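Local structure of o-succinylbenzoate synthase (Synechococcus elongatus, 2OZT) at residues W5-Y10 and L64-P69. The protein catalyses the metal-dependent dehydration of 2-succinyl-6-hydroxy-2,4-cyclohexadiene-1-carboxylate to 2-succinylbenzoate, a step on the route to phylloquinone. Residues are numbered along the deposited sequence; the frame is centred on the assembly and turned at random.
Sequences WQWRIY and LCQQLP
Trp-5 and Trp-7 of strand 3-20, in the antiparallel sheet, meet Cys-65 and Gln-66 in the last turn of helix 58-67 and Leu-68 and Pro-69 just after it. This is strand-on-helix packing in the N-terminal capping domain of the enolase superfamily fold, away from the metal site. The two indoles use different parts of their rings. Trp-5 works mainly with its edge. Trp-5 NE1 donates a hydrogen bond of 2.9 Å to Pro-69 O, with an N-H...O angle of 162°. The oxygen lies in the indole plane, and the nitrogen lies in the carbonyl plane. Farther along the ring, CH2 of Trp-5 comes 3.4 Å from Cys-65 O, again near the ring plane. CZ2 of Trp-5 packs 3.7 Å from Leu-68 CB, and the two side chains cross at about a right angle. Phe-91 of helix 85-97 meets the Trp-5 ring edge-to-face and also touches Cys-65 and Leu-68. An alanine in place of Trp-5 would probably leave Pro-69 O without this donor and open a gap beside Leu-68 and Phe-91.

Trp-7 instead offers a face. Chi1 of 72° puts its CG between the backbone N and the carbonyl carbon, and one face of the indole is turned to Cys-65. Cys-65 CB stands 3.6 Å from the centroid of the Trp-7 five-membered ring, a CH-pi contact almost on the ring normal. Cys-65 SG also lies over this face, a sulfur-aromatic contact 4.4 Å from the same Trp-7 centroid. At the six-membered part of the indole, Gln-66 CG approaches CZ2 of Trp-7 obliquely at 4.1 Å.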
loop_
_atom_site.group_PDB
_atom_site.type_symbol
_atom_site.label_atom_id
_atom_site.label_comp_id
_atom_site.label_asym_id
_atom_site.label_seq_id
_atom_site.Cartn_x
_atom_site.Cartn_y
_atom_site.Cartn_z
ATOM N N TRP A 5 -10.241 22.312 -13.997
ATOM C CA TRP A 5 -10.442 21.092 -13.196
ATOM C C TRP A 5 -11.616 21.230 -12.236
ATOM O O TRP A 5 -12.137 22.334 -11.993
ATOM C CB TRP A 5 -9.163 20.773 -12.414
ATOM C CG TRP A 5 -8.808 21.789 -11.393
ATOM C CD1 TRP A 5 -8.339 23.070 -11.610
ATOM C CD2 TRP A 5 -8.880 21.637 -9.965
ATOM N NE1 TRP A 5 -8.145 23.716 -10.416
ATOM C CE2 TRP A 5 -8.451 22.856 -9.388
ATOM C CE3 TRP A 5 -9.258 20.578 -9.120
ATOM C CZ2 TRP A 5 -8.405 23.064 -8.019
ATOM C CZ3 TRP A 5 -9.211 20.792 -7.746
ATOM C CH2 TRP A 5 -8.788 22.028 -7.218
ATOM N N GLN A 6 -12.021 20.081 -11.700
ATOM C CA GLN A 6 -13.068 19.999 -10.699
ATOM C C GLN A 6 -12.667 18.878 -9.746
ATOM O O GLN A 6 -11.879 17.987 -10.095
ATOM C CB GLN A 6 -14.397 19.612 -11.329
ATOM C CG GLN A 6 -14.985 20.579 -12.384
ATOM C CD GLN A 6 -16.141 19.922 -13.091
ATOM O OE1 GLN A 6 -15.953 19.117 -14.013
ATOM N NE2 GLN A 6 -17.347 20.213 -12.634
ATOM N N TRP A 7 -13.261 18.907 -8.546
ATOM C CA TRP A 7 -13.063 17.838 -7.551
ATOM C C TRP A 7 -14.419 17.504 -6.925
ATOM O O TRP A 7 -15.319 18.374 -6.850
ATOM C CB TRP A 7 -12.029 18.285 -6.524
ATOM C CG TRP A 7 -12.497 19.325 -5.588
ATOM C CD1 TRP A 7 -12.382 20.693 -5.729
ATOM C CD2 TRP A 7 -13.094 19.105 -4.287
ATOM N NE1 TRP A 7 -12.914 21.325 -4.612
ATOM C CE2 TRP A 7 -13.370 20.367 -3.733
ATOM C CE3 TRP A 7 -13.445 17.953 -3.564
ATOM C CZ2 TRP A 7 -13.982 20.515 -2.476
ATOM C CZ3 TRP A 7 -14.065 18.099 -2.325
ATOM C CH2 TRP A 7 -14.324 19.357 -1.796
ATOM N N ARG A 8 -14.582 16.240 -6.516
ATOM C CA ARG A 8 -15.764 15.748 -5.819
ATOM C C ARG A 8 -15.334 14.834 -4.704
ATOM O O ARG A 8 -14.482 13.978 -4.926
ATOM C CB ARG A 8 -16.675 14.953 -6.751
ATOM C CG ARG A 8 -17.306 15.880 -7.820
ATOM C CD ARG A 8 -18.175 15.161 -8.872
ATOM N NE ARG A 8 -18.802 16.121 -9.811
ATOM C CZ ARG A 8 -19.644 15.791 -10.807
ATOM N NH1 ARG A 8 -19.994 14.526 -11.020
ATOM N NH2 ARG A 8 -20.149 16.742 -11.598
ATOM N N ILE A 9 -15.961 14.994 -3.538
ATOM C CA ILE A 9 -15.795 14.026 -2.439
ATOM C C ILE A 9 -16.532 12.747 -2.767
ATOM O O ILE A 9 -17.553 12.765 -3.460
ATOM C CB ILE A 9 -16.298 14.612 -1.128
ATOM C CG1 ILE A 9 -15.631 13.876 0.044
ATOM C CG2 ILE A 9 -17.841 14.524 -1.031
ATOM C CD1 ILE A 9 -15.845 14.533 1.417
ATOM N N TYR A 10 -16.000 11.632 -2.249
ATOM C CA TYR A 10 -16.706 10.345 -2.254
ATOM C C TYR A 10 -16.674 9.744 -0.875
ATOM O O TYR A 10 -15.785 10.040 -0.130
ATOM C CB TYR A 10 -16.109 9.389 -3.296
ATOM C CG TYR A 10 -14.777 8.723 -2.962
ATOM C CD1 TYR A 10 -14.716 7.638 -2.091
ATOM C CD2 TYR A 10 -13.595 9.166 -3.547
ATOM C CE1 TYR A 10 -13.524 6.993 -1.827
ATOM C CE2 TYR A 10 -12.372 8.514 -3.296
ATOM C CZ TYR A 10 -12.346 7.431 -2.429
ATOM O OH TYR A 10 -11.148 6.777 -2.184
ATOM N N LEU A 64 -7.046 22.296 0.747
ATOM C CA LEU A 64 -6.120 22.491 -0.362
ATOM C C LEU A 64 -6.870 22.656 -1.658
ATOM O O LEU A 64 -6.605 23.622 -2.410
ATOM C CB LEU A 64 -5.201 21.262 -0.501
ATOM C CG LEU A 64 -4.298 21.382 -1.737
ATOM C CD1 LEU A 64 -3.179 22.430 -1.587
ATOM C CD2 LEU A 64 -3.792 20.021 -2.165
ATOM N N CYS A 65 -7.811 21.758 -1.960
ATOM C CA CYS A 65 -8.554 21.852 -3.212
ATOM C C CYS A 65 -9.282 23.187 -3.313
ATOM O O CYS A 65 -9.381 23.752 -4.392
ATOM C CB CYS A 65 -9.547 20.705 -3.370
ATOM S SG CYS A 65 -8.649 19.162 -3.748
ATOM N N GLN A 66 -9.767 23.709 -2.194
ATOM C CA GLN A 66 -10.529 24.972 -2.233
ATOM C C GLN A 66 -9.624 26.180 -2.335
ATOM O O GLN A 66 -10.098 27.281 -2.682
ATOM C CB GLN A 66 -11.437 25.081 -0.984
ATOM C CG GLN A 66 -12.497 24.030 -1.017
ATOM C CD GLN A 66 -13.545 24.207 0.038
ATOM O OE1 GLN A 66 -13.246 24.421 1.215
ATOM N NE2 GLN A 66 -14.793 24.101 -0.380
ATOM N N GLN A 67 -8.342 26.020 -2.036
ATOM C CA GLN A 67 -7.379 27.125 -2.077
ATOM C C GLN A 67 -6.689 27.261 -3.426
ATOM O O GLN A 67 -6.220 28.354 -3.774
ATOM C CB GLN A 67 -6.299 26.943 -1.003
ATOM C CG GLN A 67 -6.771 27.183 0.440
ATOM C CD GLN A 67 -5.943 26.399 1.434
ATOM O OE1 GLN A 67 -4.851 25.912 1.105
ATOM N NE2 GLN A 67 -6.464 26.253 2.664
ATOM N N LEU A 68 -6.611 26.175 -4.191
ATOM C CA LEU A 68 -5.934 26.220 -5.509
ATOM C C LEU A 68 -6.684 27.045 -6.544
ATOM O O LEU A 68 -7.913 27.089 -6.535
ATOM C CB LEU A 68 -5.758 24.809 -6.056
ATOM C CG LEU A 68 -4.742 23.985 -5.279
ATOM C CD1 LEU A 68 -4.898 22.503 -5.713
ATOM C CD2 LEU A 68 -3.305 24.446 -5.527
ATOM N N PRO A 69 -5.941 27.667 -7.476
ATOM C CA PRO A 69 -6.566 28.401 -8.586
ATOM C C PRO A 69 -7.432 27.523 -9.487
ATOM O O PRO A 69 -7.253 26.306 -9.516
ATOM C CB PRO A 69 -5.359 28.908 -9.384
ATOM C CG PRO A 69 -4.235 28.923 -8.414
ATOM C CD PRO A 69 -4.475 27.752 -7.512
#